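Minor fimbrium subunit Mfa5 (Porphyromonas gingivalis ATCC 33277, PDB 6TO1) serves as an accessory subunit of the minor fimbriae, adhesive pili that mediate biofilm formation and attachment to host cells and other oral bacteria. Local coordinates at residues 506-511 and 517-522; 115-120 and 406-411; 275-280 and 366-371; 260-265 and 298-303. All blocks are in the same frame, centred on the assembly; numbering follows the deposited sequence. Where two conformers were deposited one is given.

Interaction 1. Residues 506-511 and 517-522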
loop_
_atom_site.group_PDB
_atom_site.type_symbol
_atom_site.label_atom_id
_atom_site.label_comp_id
_atom_site.label_asym_id
_atom_site.label_seq_id
_atom_site.Cartn_x
_atom_site.Cartn_y
_atom_site.Cartn_z
ATOM N N LEU A 506 -8.247 10.969 10.250
ATOM C CA LEU A 506 -8.048 9.538 10.108
ATOM C C LEU A 506 -6.958 9.121 11.090
ATOM O O LEU A 506 -5.875 9.711 11.100
ATOM C CB LEU A 506 -7.654 9.167 8.675
ATOM C CG LEU A 506 -7.149 7.738 8.479
ATOM C CD1 LEU A 506 -8.274 6.735 8.682
ATOM C CD2 LEU A 506 -6.539 7.551 7.110
ATOM N N THR A 507 -7.259 8.126 11.927
ATOM C CA THR A 507 -6.260 7.442 12.741
ATOM C C THR A 507 -6.155 6.020 12.218
ATOM O O THR A 507 -7.173 5.345 12.040
ATOM C CB THR A 507 -6.642 7.456 14.220
ATOM O OG1 THR A 507 -6.936 8.804 14.615
ATOM C CG2 THR A 507 -5.506 6.945 15.092
ATOM N N TYR A 508 -4.937 5.568 11.931
ATOM C CA TYR A 508 -4.854 4.286 11.238
ATOM C C TYR A 508 -3.583 3.524 11.582
ATOM O O TYR A 508 -2.609 4.070 12.105
ATOM C CB TYR A 508 -4.977 4.485 9.708
ATOM C CG TYR A 508 -3.792 5.162 9.028
ATOM C CD1 TYR A 508 -2.841 4.411 8.349
ATOM C CD2 TYR A 508 -3.629 6.547 9.049
ATOM C CE1 TYR A 508 -1.746 5.007 7.738
ATOM C CE2 TYR A 508 -2.547 7.152 8.419
ATOM C CZ TYR A 508 -1.598 6.361 7.776
ATOM O OH TYR A 508 -0.502 6.884 7.144
ATOM N N THR A 509 -3.634 2.238 11.269
ATOM C CA THR A 509 -2.485 1.341 11.354
ATOM C C THR A 509 -1.954 1.121 9.943
ATOM O O THR A 509 -2.714 0.723 9.040
ATOM C CB THR A 509 -2.876 0.024 12.016
ATOM O OG1 THR A 509 -3.341 0.313 13.331
ATOM C CG2 THR A 509 -1.647 -0.897 12.082
ATOM N N ASN A 510 -0.667 1.424 9.742
ATOM C CA ASN A 510 -0.116 1.477 8.399
ATOM C C ASN A 510 0.243 0.066 7.920
ATOM O O ASN A 510 -0.018 -0.933 8.589
ATOM C CB ASN A 510 1.057 2.455 8.348
ATOM C CG ASN A 510 2.303 1.957 9.060
ATOM O OD1 ASN A 510 2.431 0.777 9.387
ATOM N ND2 ASN A 510 3.248 2.861 9.266
ATOM N N SER A 511 0.807 -0.011 6.720
ATOM C CA SER A 511 1.010 -1.287 6.044
ATOM C C SER A 511 2.018 -2.181 6.742
ATOM O O SER A 511 2.077 -3.379 6.417
ATOM C CB SER A 511 1.460 -1.036 4.606
ATOM O OG SER A 511 2.723 -0.372 4.567
ATOM N N GLN A 517 -1.185 6.216 13.483
ATOM C CA GLN A 517 -0.809 7.165 12.442
ATOM C C GLN A 517 -2.000 8.095 12.192
ATOM O O GLN A 517 -3.142 7.651 12.186
ATOM C CB GLN A 517 -0.434 6.436 11.160
ATOM C CG GLN A 517 0.610 5.349 11.375
ATOM C CD GLN A 517 1.914 5.893 11.908
ATOM O OE1 GLN A 517 2.632 6.581 11.195
ATOM N NE2 GLN A 517 2.222 5.595 13.162
ATOM N N GLN A 518 -1.740 9.370 11.939
ATOM C CA GLN A 518 -2.852 10.317 11.923
ATOM C C GLN A 518 -2.728 11.295 10.773
ATOM O O GLN A 518 -1.642 11.795 10.497
ATOM C CB GLN A 518 -2.910 11.086 13.252
ATOM C CG GLN A 518 -3.386 10.230 14.418
ATOM C CD GLN A 518 -3.553 11.030 15.699
ATOM O OE1 GLN A 518 -3.802 12.234 15.655
ATOM N NE2 GLN A 518 -3.425 10.363 16.846
ATOM N N LEU A 519 -3.843 11.536 10.098
ATOM C CA LEU A 519 -3.920 12.462 8.985
ATOM C C LEU A 519 -5.193 13.281 9.153
ATOM O O LEU A 519 -6.248 12.743 9.488
ATOM C CB LEU A 519 -3.942 11.753 7.646
ATOM C CG LEU A 519 -2.635 11.113 7.145
ATOM C CD1 LEU A 519 -2.966 10.293 5.927
ATOM C CD2 LEU A 519 -1.625 12.179 6.840
ATOM N N ILE A 520 -5.089 14.581 8.937
ATOM C CA ILE A 520 -6.215 15.494 9.128
ATOM C C ILE A 520 -6.790 15.834 7.762
ATOM O O ILE A 520 -6.052 16.176 6.824
ATOM C CB ILE A 520 -5.790 16.750 9.900
ATOM C CG1 ILE A 520 -5.391 16.355 11.329
ATOM C CG2 ILE A 520 -6.940 17.782 9.944
ATOM C CD1 ILE A 520 -4.962 17.511 12.182
ATOM N N PHE A 521 -8.102 15.720 7.635
ATOM C CA PHE A 521 -8.748 16.026 6.372
ATOM C C PHE A 521 -8.839 17.539 6.133
ATOM O O PHE A 521 -8.935 18.319 7.076
ATOM C CB PHE A 521 -10.172 15.462 6.343
ATOM C CG PHE A 521 -10.255 13.973 6.216
ATOM C CD1 PHE A 521 -10.516 13.386 4.990
ATOM C CD2 PHE A 521 -10.085 13.158 7.320
ATOM C CE1 PHE A 521 -10.608 11.988 4.869
ATOM C CE2 PHE A 521 -10.163 11.781 7.208
ATOM C CZ PHE A 521 -10.420 11.201 5.974
ATOM N N PRO A 522 -8.865 17.947 4.870
ATOM C CA PRO A 522 -9.190 19.337 4.528
ATOM C C PRO A 522 -10.591 19.727 4.976
ATOM O O PRO A 522 -11.438 18.882 5.271
ATOM C CB PRO A 522 -9.088 19.363 3.000
ATOM C CG PRO A 522 -8.471 18.079 2.586
ATOM C CD PRO A 522 -8.683 17.098 3.679
HETATM O O HOH W 1 2.639 5.584 8.296
#

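Interaction 2. Residues 115-120 and 406-411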
loop_
_atom_site.group_PDB
_atom_site.type_symbol
_atom_site.label_atom_id
_atom_site.label_comp_id
_atom_site.label_asym_id
_atom_site.label_seq_id
_atom_site.Cartn_x
_atom_site.Cartn_y
_atom_site.Cartn_z
ATOM N N LEU A 115 -15.577 12.089 2.071
ATOM C CA LEU A 115 -14.273 11.880 2.689
ATOM C C LEU A 115 -13.632 10.690 1.993
ATOM O O LEU A 115 -14.279 9.647 1.819
ATOM C CB LEU A 115 -14.394 11.612 4.187
ATOM C CG LEU A 115 -14.688 12.854 5.033
ATOM C CD1 LEU A 115 -16.199 13.122 4.909
ATOM C CD2 LEU A 115 -14.254 12.647 6.450
ATOM N N LYS A 116 -12.379 10.854 1.583
ATOM C CA LYS A 116 -11.722 9.888 0.713
ATOM C C LYS A 116 -10.329 9.581 1.244
ATOM O O LYS A 116 -9.581 10.490 1.628
ATOM C CB LYS A 116 -11.626 10.430 -0.700
ATOM C CG LYS A 116 -10.958 9.502 -1.704
ATOM C CD LYS A 116 -10.645 10.246 -3.007
ATOM C CE LYS A 116 -11.865 10.446 -3.880
ATOM N NZ LYS A 116 -11.549 11.241 -5.109
ATOM N N ILE A 117 -10.006 8.294 1.261
ATOM C CA ILE A 117 -8.706 7.780 1.660
ATOM C C ILE A 117 -8.124 7.088 0.437
ATOM O O ILE A 117 -8.768 6.204 -0.138
ATOM C CB ILE A 117 -8.822 6.790 2.834
ATOM C CG1 ILE A 117 -9.528 7.420 4.028
ATOM C CG2 ILE A 117 -7.414 6.310 3.227
ATOM C CD1 ILE A 117 -9.977 6.355 5.084
ATOM N N THR A 118 -6.905 7.462 0.061
ATOM C CA THR A 118 -6.238 6.887 -1.094
ATOM C C THR A 118 -4.922 6.255 -0.656
ATOM O O THR A 118 -4.138 6.868 0.084
ATOM C CB THR A 118 -5.969 7.940 -2.174
ATOM O OG1 THR A 118 -7.205 8.510 -2.597
ATOM C CG2 THR A 118 -5.315 7.292 -3.384
ATOM N N THR A 119 -4.709 5.029 -1.091
ATOM C CA THR A 119 -3.467 4.311 -0.851
ATOM C C THR A 119 -2.708 4.196 -2.165
ATOM O O THR A 119 -3.299 4.028 -3.233
ATOM C CB THR A 119 -3.726 2.911 -0.290
ATOM O OG1 THR A 119 -4.608 2.208 -1.164
ATOM C CG2 THR A 119 -4.348 2.980 1.095
ATOM N N LYS A 120 -1.382 4.262 -2.083
ATOM C CA LYS A 120 -0.555 4.080 -3.262
ATOM C C LYS A 120 0.100 2.702 -3.206
ATOM O O LYS A 120 -0.537 1.723 -2.813
ATOM C CB LYS A 120 0.462 5.203 -3.379
ATOM C CG LYS A 120 -0.249 6.590 -3.558
ATOM N N ILE A 406 -1.540 -4.630 1.359
ATOM C CA ILE A 406 -2.405 -3.852 2.243
ATOM C C ILE A 406 -1.838 -2.451 2.411
ATOM O O ILE A 406 -0.642 -2.273 2.676
ATOM C CB ILE A 406 -2.558 -4.516 3.619
ATOM C CG1 ILE A 406 -3.116 -5.932 3.534
ATOM C CG2 ILE A 406 -3.442 -3.635 4.522
ATOM C CD1 ILE A 406 -4.437 -6.046 2.908
ATOM N N GLY A 407 -2.703 -1.449 2.296
ATOM C CA GLY A 407 -2.283 -0.082 2.510
ATOM C C GLY A 407 -2.566 0.376 3.925
ATOM O O GLY A 407 -1.720 0.998 4.563
ATOM N N ILE A 408 -3.763 0.054 4.420
ATOM C CA ILE A 408 -4.196 0.364 5.780
ATOM C C ILE A 408 -4.745 -0.912 6.414
ATOM O O ILE A 408 -5.639 -1.552 5.850
ATOM C CB ILE A 408 -5.273 1.476 5.774
ATOM C CG1 ILE A 408 -4.628 2.807 5.375
ATOM C CG2 ILE A 408 -6.010 1.531 7.071
ATOM C CD1 ILE A 408 -5.670 3.812 4.890
ATOM N N GLN A 409 -4.206 -1.285 7.585
ATOM C CA GLN A 409 -4.678 -2.492 8.264
ATOM C C GLN A 409 -5.939 -2.228 9.074
ATOM O O GLN A 409 -6.803 -3.102 9.178
ATOM C CB GLN A 409 -3.590 -3.046 9.182
ATOM C CG GLN A 409 -2.318 -3.404 8.445
ATOM C CD GLN A 409 -1.330 -4.152 9.317
ATOM O OE1 GLN A 409 -1.506 -4.253 10.530
ATOM N NE2 GLN A 409 -0.294 -4.699 8.692
ATOM N N ARG A 410 -6.017 -1.050 9.688
ATOM C CA ARG A 410 -7.122 -0.595 10.521
ATOM C C ARG A 410 -7.238 0.897 10.269
ATOM O O ARG A 410 -6.218 1.574 10.143
ATOM C CB ARG A 410 -6.863 -0.827 12.015
ATOM C CG ARG A 410 -6.831 -2.282 12.444
ATOM C CD ARG A 410 -8.213 -2.884 12.384
ATOM N NE ARG A 410 -8.275 -4.191 13.034
ATOM C CZ ARG A 410 -7.945 -5.326 12.444
ATOM N NH1 ARG A 410 -7.516 -5.314 11.198
ATOM N NH2 ARG A 410 -8.052 -6.475 13.098
ATOM N N GLY A 411 -8.459 1.420 10.246
ATOM C CA GLY A 411 -8.610 2.851 10.165
ATOM C C GLY A 411 -9.901 3.318 10.811
ATOM O O GLY A 411 -10.939 2.649 10.726
#

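Interaction 3. Residues 275-280 and 366-371. With CA (calcium ion), chain F.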
loop_
_atom_site.group_PDB
_atom_site.type_symbol
_atom_site.label_atom_id
_atom_site.label_comp_id
_atom_site.label_asym_id
_atom_site.label_seq_id
_atom_site.Cartn_x
_atom_site.Cartn_y
_atom_site.Cartn_z
ATOM N N THR A 275 38.197 -43.623 -11.846
ATOM C CA THR A 275 38.979 -42.632 -12.570
ATOM C C THR A 275 38.120 -41.482 -13.087
ATOM O O THR A 275 38.673 -40.495 -13.581
ATOM C CB THR A 275 39.751 -43.281 -13.732
ATOM O OG1 THR A 275 38.839 -43.831 -14.670
ATOM C CG2 THR A 275 40.671 -44.379 -13.225
ATOM N N ASN A 276 36.788 -41.584 -12.988
ATOM C CA ASN A 276 35.930 -40.458 -13.323
ATOM C C ASN A 276 35.819 -39.469 -12.156
ATOM O O ASN A 276 35.542 -38.279 -12.372
ATOM C CB ASN A 276 34.525 -40.940 -13.680
ATOM C CG ASN A 276 34.447 -41.574 -15.059
ATOM O OD1 ASN A 276 35.421 -41.609 -15.802
ATOM N ND2 ASN A 276 33.271 -42.063 -15.408
ATOM N N TYR A 277 36.001 -39.947 -10.925
ATOM C CA TYR A 277 35.731 -39.165 -9.720
ATOM C C TYR A 277 36.972 -38.618 -9.050
ATOM O O TYR A 277 36.944 -37.495 -8.548
ATOM C CB TYR A 277 34.999 -40.031 -8.704
ATOM C CG TYR A 277 33.535 -40.117 -8.969
ATOM C CD1 TYR A 277 32.660 -39.238 -8.353
ATOM C CD2 TYR A 277 33.019 -41.052 -9.825
ATOM C CE1 TYR A 277 31.323 -39.302 -8.577
ATOM C CE2 TYR A 277 31.640 -41.130 -10.058
ATOM C CZ TYR A 277 30.810 -40.234 -9.452
ATOM O OH TYR A 277 29.443 -40.260 -9.659
ATOM N N VAL A 278 38.053 -39.393 -8.982
ATOM C CA VAL A 278 39.123 -39.116 -8.033
ATOM C C VAL A 278 40.288 -38.442 -8.749
ATOM O O VAL A 278 40.851 -39.001 -9.697
ATOM C CB VAL A 278 39.589 -40.393 -7.325
ATOM C CG1 VAL A 278 40.657 -40.064 -6.330
ATOM C CG2 VAL A 278 38.425 -41.077 -6.647
ATOM N N SER A 279 40.665 -37.264 -8.247
ATOM C CA SER A 279 41.836 -36.512 -8.673
ATOM C C SER A 279 43.005 -37.408 -9.051
ATOM O O SER A 279 43.610 -38.046 -8.181
ATOM C CB SER A 279 42.283 -35.575 -7.553
ATOM O OG SER A 279 42.614 -36.318 -6.391
ATOM N N ASN A 280 43.348 -37.413 -10.337
ATOM C CA ASN A 280 44.564 -38.078 -10.792
ATOM C C ASN A 280 45.018 -37.486 -12.119
ATOM O O ASN A 280 44.198 -37.300 -13.021
ATOM C CB ASN A 280 44.343 -39.560 -10.971
ATOM C CG ASN A 280 45.586 -40.254 -11.535
ATOM O OD1 ASN A 280 46.695 -40.058 -11.023
ATOM N ND2 ASN A 280 45.411 -41.013 -12.618
ATOM N N GLY A 366 20.154 -35.456 -17.668
ATOM C CA GLY A 366 20.207 -36.908 -17.686
ATOM C C GLY A 366 19.978 -37.591 -16.349
ATOM O O GLY A 366 20.256 -38.789 -16.222
ATOM N N ASP A 367 19.505 -36.846 -15.348
ATOM C CA ASP A 367 19.251 -37.310 -13.979
ATOM C C ASP A 367 20.456 -38.030 -13.368
ATOM O O ASP A 367 20.450 -39.226 -13.084
ATOM C CB ASP A 367 18.015 -38.195 -13.900
ATOM C CG ASP A 367 17.568 -38.425 -12.450
ATOM O OD1 ASP A 367 17.917 -37.602 -11.565
ATOM O OD2 ASP A 367 16.886 -39.443 -12.215
ATOM N N PHE A 368 21.487 -37.232 -13.136
ATOM C CA PHE A 368 22.683 -37.626 -12.389
ATOM C C PHE A 368 22.406 -37.230 -10.948
ATOM O O PHE A 368 22.416 -36.040 -10.615
ATOM C CB PHE A 368 23.894 -36.928 -13.003
ATOM C CG PHE A 368 25.214 -37.242 -12.375
ATOM C CD1 PHE A 368 25.479 -38.443 -11.729
ATOM C CD2 PHE A 368 26.232 -36.310 -12.472
ATOM C CE1 PHE A 368 26.739 -38.663 -11.168
ATOM C CE2 PHE A 368 27.461 -36.546 -11.949
ATOM C CZ PHE A 368 27.715 -37.711 -11.283
ATOM N N ALA A 369 22.135 -38.224 -10.087
ATOM C CA ALA A 369 21.630 -37.921 -8.749
ATOM C C ALA A 369 22.613 -37.084 -7.920
ATOM O O ALA A 369 22.193 -36.168 -7.199
ATOM C CB ALA A 369 21.285 -39.211 -8.008
ATOM N N LEU A 370 23.916 -37.387 -7.981
ATOM C CA LEU A 370 24.864 -36.601 -7.187
ATOM C C LEU A 370 24.735 -35.118 -7.516
ATOM O O LEU A 370 24.728 -34.251 -6.624
ATOM C CB LEU A 370 26.306 -37.053 -7.456
ATOM C CG LEU A 370 27.448 -36.200 -6.917
ATOM C CD1 LEU A 370 27.339 -36.056 -5.410
ATOM C CD2 LEU A 370 28.764 -36.774 -7.301
ATOM N N ALA A 371 24.647 -34.806 -8.802
ATOM C CA ALA A 371 24.586 -33.410 -9.224
ATOM C C ALA A 371 23.282 -32.765 -8.801
ATOM O O ALA A 371 23.281 -31.671 -8.231
ATOM C CB ALA A 371 24.740 -33.313 -10.739
HETATM CA CA CA F . 49.242 -39.543 -12.026
#

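Interaction 4. Residues 260-265 and 298-303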
loop_
_atom_site.group_PDB
_atom_site.type_symbol
_atom_site.label_atom_id
_atom_site.label_comp_id
_atom_site.label_asym_id
_atom_site.label_seq_id
_atom_site.Cartn_x
_atom_site.Cartn_y
_atom_site.Cartn_z
ATOM N N ASN A 260 20.802 -41.754 -1.179
ATOM C CA ASN A 260 20.567 -40.578 -1.993
ATOM C C ASN A 260 21.308 -39.342 -1.503
ATOM O O ASN A 260 21.198 -38.282 -2.141
ATOM C CB ASN A 260 19.072 -40.277 -2.034
ATOM C CG ASN A 260 18.264 -41.415 -2.652
ATOM O OD1 ASN A 260 18.390 -41.707 -3.842
ATOM N ND2 ASN A 260 17.460 -42.072 -1.837
ATOM N N ASP A 261 22.002 -39.422 -0.369
ATOM C CA ASP A 261 22.799 -38.292 0.089
ATOM C C ASP A 261 24.010 -38.104 -0.825
ATOM O O ASP A 261 24.631 -39.082 -1.243
ATOM C CB ASP A 261 23.283 -38.521 1.527
ATOM C CG ASP A 261 23.781 -37.267 2.169
ATOM O OD1 ASP A 261 23.038 -36.692 3.005
ATOM O OD2 ASP A 261 24.928 -36.843 1.811
ATOM N N PRO A 262 24.356 -36.865 -1.161
ATOM C CA PRO A 262 25.579 -36.640 -1.960
ATOM C C PRO A 262 26.813 -37.370 -1.420
ATOM O O PRO A 262 27.643 -37.847 -2.201
ATOM C CB PRO A 262 25.731 -35.111 -1.902
ATOM C CG PRO A 262 24.306 -34.594 -1.856
ATOM C CD PRO A 262 23.589 -35.619 -0.931
ATOM N N ILE A 263 26.946 -37.477 -0.100
ATOM C CA ILE A 263 28.075 -38.209 0.483
ATOM C C ILE A 263 28.080 -39.651 -0.021
ATOM O O ILE A 263 29.069 -40.143 -0.573
ATOM C CB ILE A 263 28.002 -38.157 2.024
ATOM C CG1 ILE A 263 28.236 -36.723 2.529
ATOM C CG2 ILE A 263 28.994 -39.151 2.641
ATOM C CD1 ILE A 263 27.647 -36.412 3.904
ATOM N N ASP A 264 26.962 -40.356 0.198
ATOM C CA ASP A 264 26.861 -41.753 -0.182
ATOM C C ASP A 264 26.955 -41.902 -1.687
ATOM O O ASP A 264 27.562 -42.848 -2.184
ATOM C CB ASP A 264 25.548 -42.341 0.349
ATOM C CG ASP A 264 25.448 -42.289 1.879
ATOM O OD1 ASP A 264 25.605 -41.192 2.444
ATOM O OD2 ASP A 264 25.225 -43.365 2.520
ATOM N N LEU A 265 26.366 -40.966 -2.430
ATOM C CA LEU A 265 26.400 -41.036 -3.881
ATOM C C LEU A 265 27.811 -40.898 -4.422
ATOM O O LEU A 265 28.188 -41.598 -5.368
ATOM C CB LEU A 265 25.518 -39.939 -4.477
ATOM C CG LEU A 265 24.017 -40.187 -4.383
ATOM C CD1 LEU A 265 23.264 -38.896 -4.754
ATOM C CD2 LEU A 265 23.622 -41.352 -5.279
ATOM N N GLY A 298 34.754 -34.788 2.380
ATOM C CA GLY A 298 34.663 -33.506 3.053
ATOM C C GLY A 298 33.255 -33.240 3.568
ATOM O O GLY A 298 32.256 -33.547 2.908
ATOM N N ARG A 299 33.185 -32.664 4.764
ATOM C CA ARG A 299 31.902 -32.289 5.345
ATOM C C ARG A 299 31.269 -31.122 4.592
ATOM O O ARG A 299 31.924 -30.413 3.821
ATOM C CB ARG A 299 32.086 -31.910 6.816
ATOM C CG ARG A 299 32.378 -33.111 7.700
ATOM C CD ARG A 299 32.614 -32.706 9.142
ATOM N NE ARG A 299 32.437 -33.839 10.039
ATOM C CZ ARG A 299 31.257 -34.276 10.483
ATOM N NH1 ARG A 299 30.128 -33.677 10.113
ATOM N NH2 ARG A 299 31.215 -35.323 11.294
ATOM N N ARG A 300 29.971 -30.912 4.840
ATOM C CA ARG A 300 29.290 -29.738 4.309
ATOM C C ARG A 300 28.845 -28.792 5.419
ATOM O O ARG A 300 28.109 -27.843 5.146
ATOM C CB ARG A 300 28.094 -30.126 3.423
ATOM C CG ARG A 300 27.091 -31.046 4.054
ATOM C CD ARG A 300 25.899 -31.224 3.101
ATOM N NE ARG A 300 24.906 -32.148 3.621
ATOM C CZ ARG A 300 24.795 -33.426 3.260
ATOM N NH1 ARG A 300 25.620 -33.951 2.364
ATOM N NH2 ARG A 300 23.863 -34.184 3.829
ATOM N N ASN A 301 29.292 -29.007 6.663
ATOM C CA ASN A 301 28.885 -28.148 7.768
ATOM C C ASN A 301 30.073 -27.613 8.542
ATOM O O ASN A 301 30.003 -27.417 9.757
ATOM C CB ASN A 301 27.948 -28.892 8.710
ATOM C CG ASN A 301 28.616 -30.089 9.417
ATOM O OD1 ASN A 301 29.565 -30.698 8.925
ATOM N ND2 ASN A 301 28.078 -30.444 10.569
ATOM N N LEU A 302 31.176 -27.317 7.859
ATOM C CA LEU A 302 32.282 -26.664 8.530
ATOM C C LEU A 302 31.932 -25.214 8.832
ATOM O O LEU A 302 31.185 -24.573 8.081
ATOM C CB LEU A 302 33.538 -26.691 7.682
ATOM C CG LEU A 302 34.084 -28.028 7.203
ATOM C CD1 LEU A 302 35.328 -27.768 6.367
ATOM C CD2 LEU A 302 34.412 -28.870 8.402
ATOM N N PRO A 303 32.503 -24.648 9.887
ATOM C CA PRO A 303 32.382 -23.202 10.081
ATOM C C PRO A 303 33.087 -22.415 8.985
ATOM O O PRO A 303 34.052 -22.869 8.370
ATOM C CB PRO A 303 33.034 -22.961 11.454
ATOM C CG PRO A 303 33.921 -24.128 11.677
ATOM C CD PRO A 303 33.331 -25.301 10.925
#

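Interaction 1. Residues 506-511 and 517-522
Leu506 and Leu519 face each other as a hydrogen-bonded antiparallel pair, a compact example of how a hairpin puts different chemistry on its two faces. Leu506 N reaches Leu519 O at 2.8 Å, and Leu519 N returns a bond to Leu506 O. On the same residue, CB rests 3.9 Å from CE2 of the Phe521 ring, which meets the backbone N of Leu506 at its edge. Next comes Thr507, paired with Gln518 in a non-hydrogen-bonded site. Their side chains run side by side on the other face, OG1 of Thr507 lying 3.8 Å from CG of Gln518, while the amide of Gln518 turns to Lys505 and Asn516. Tyr508 returns to the face of Leu506 and forms the second hydrogen-bonded pair, its N 2.8 Å from Gln517 O. Its ring leaves CB between the backbone N and the carbonyl carbon (chi1 70°), which brings one ring face up against Gln517 CB, 3.6 Å from the centroid, in a CH-pi contact. Leu519 CD1 approaches the same ring obliquely, 4.0 Å from CE2. Further on, Asn510 is linked to Gln517 through a water, which accepts from ND2 and donates to OE1; ND2 also bonds to Glu514, and Gln517 NE2 to Ser515 O. Strand 517-520 is outermost in its six-stranded antiparallel sheet, whereas strand 501-510 also pairs with strand 408-417. The face carrying Leu506 and Tyr508 packs on strand 90-98, and Leu506 additionally meets Ile117 of strand 110-119.

Interaction 2. Residues 115-120 and 406-411
Ile117 and Ile408 cross at about a right angle, and a single methyl from each side chain makes the join: CG2 of Ile117 touches CD1 of Ile408 at 3.5 Å, tighter than ordinary van der Waals contact between carbons. The pair illustrates how two layers of strands can interlock largely through methyl groups of branched side chains, without backbone pairing between these segments. On Ile117, CG2, standing anti to the backbone N, is the branch that touches Ile408 CD1, while CG1 takes the place beside that N (chi1 -56°). Ile408 instead presents its longer branch, extended through CG1 to CD1 (chi2 161°), which reaches the facing strand. That same CD1 also lies 4.1 Å from CG2 of Thr119, whose side chain meets it at a slant, so one terminal methyl serves two residues of strand 110-119. Thr119 divides its roles cleanly. Its methyl, anti to the carbonyl carbon, comes up against the bare CA of Gly407 in 406-411 at 4.0 Å; its hydroxyl is engaged with Leu460 O and Ser463 N. All four touching residues are buried, and the contact between the segments is apolar. Beyond Ile408 the neighbours are Tyr508 and Ile459. Gly407 and Ile408 both stand opposite Ile459, which makes a classic beta bulge at the start of strand 408-417, and the facing of strand 110-119 against this strand is consistent with two antiparallel sheets packed face to face, as in a beta sandwich.

Interaction 3. Residues 275-280 and 366-371
Tyr277 gives up the most surface here, and its phenol end meets Phe368 with the hydroxyl and Leu370 with CE1, both partners approaching from the opposite direction. The case shows how one long aromatic side chain can tie two helical elements together although their nearest CA atoms, those of Tyr277 and Leu370, are 11.4 Å apart. The tyrosine leaves its helix with CG beside the backbone N (chi1 -82°), and the length of the ring brings OH to Phe368. Leu370, next in buried area, meets this ring at its edge, CD2 lying close to the ring plane and 3.8 Å from CE1. The CB of Leu370 points toward the 275-280 segment, and with CG anti to the backbone N (chi1 169°) CD2 reaches the ring edge. Phe368 is approached at its edge by the hydroxyl: Tyr277 OH lies in the plane of the phenylalanine ring, 3.5 Å from both CE1 and CZ. The two rings are therefore not stacked, and the touch is van der Waals in kind. Phe368 occupies the N-cap position of helix 369-378, which follows strand 357-362 of the central sheet of what is probably the von Willebrand factor type A domain. Directly after Tyr277, at Val278, the chain leaves its helix, and by Asn280 it has arrived at a calcium ion, bound by OD1 of Asn280 at 2.8 Å together with Asn281, Thr284, Leu286 and Asp319. Tyr277 also rests on Val266 and Ala270 of helix 262-272, and Leu370 on Val266, which places the contact where helices 262-272, 274-277 and 369-378 converge.

Interaction 4. Residues 260-265 and 298-303
Arg300 reaches across to Asp261 and Ile263, a worked case of an arginine tying a loop to the start of a helix. From CB the chain sets CG between the backbone N and the carbonyl carbon (chi1 54°), then runs extended through CD to NE. The side chain also touches Ile345 of helix 340-353 and Leu377 of helix 369-378. At the tip the guanidinium meets the Asp261 carboxylate end-on, the two planes 21° apart. NH2 donates to the syn lone pair of Asp261 OD1 at 2.8 Å; NH1 donates to OD2 at 3.0 Å, with an angle at hydrogen of 166°. Together these bonds form a two-pronged salt bridge that fixes both groups' rotation. NH1 also binds Asn342 OD1 and lies 3.5 Å from CD1 of Ile263, whose methyl approaches the guanidinium obliquely. OD2 of Asp261 accepts a second bond from Ile263 N at 2.9 Å, on its anti lone pair. Asp261 is the N-cap of helix 262-272, its capping bond to the backbone N two residues on being typical of a helix start; here an arginine from the loop after strand 296-298 holds the cap, probably within the von Willebrand factor type A part.

Interactions 1 and 2 share a sheet, since strands 501-510 and 408-417 are neighbours within it, and their centres lie 8 Å apart; Thr509 and the 409-410 corner probably join them by backbone hydrogen bonds. Interaction 1 is partly buried and combines a backbone ladder with ring packing at the sheet's edge, while interaction 2 is buried and purely apolar between layers. More than 50 Å away by centres, interactions 3 and 4 are linked by consecutive helices 262-272 and 274-277, and touch where Leu265 packs on Leu370. Both are buried, yet interaction 3 depends on aromatic and aliphatic contact, interaction 4 on paired charges.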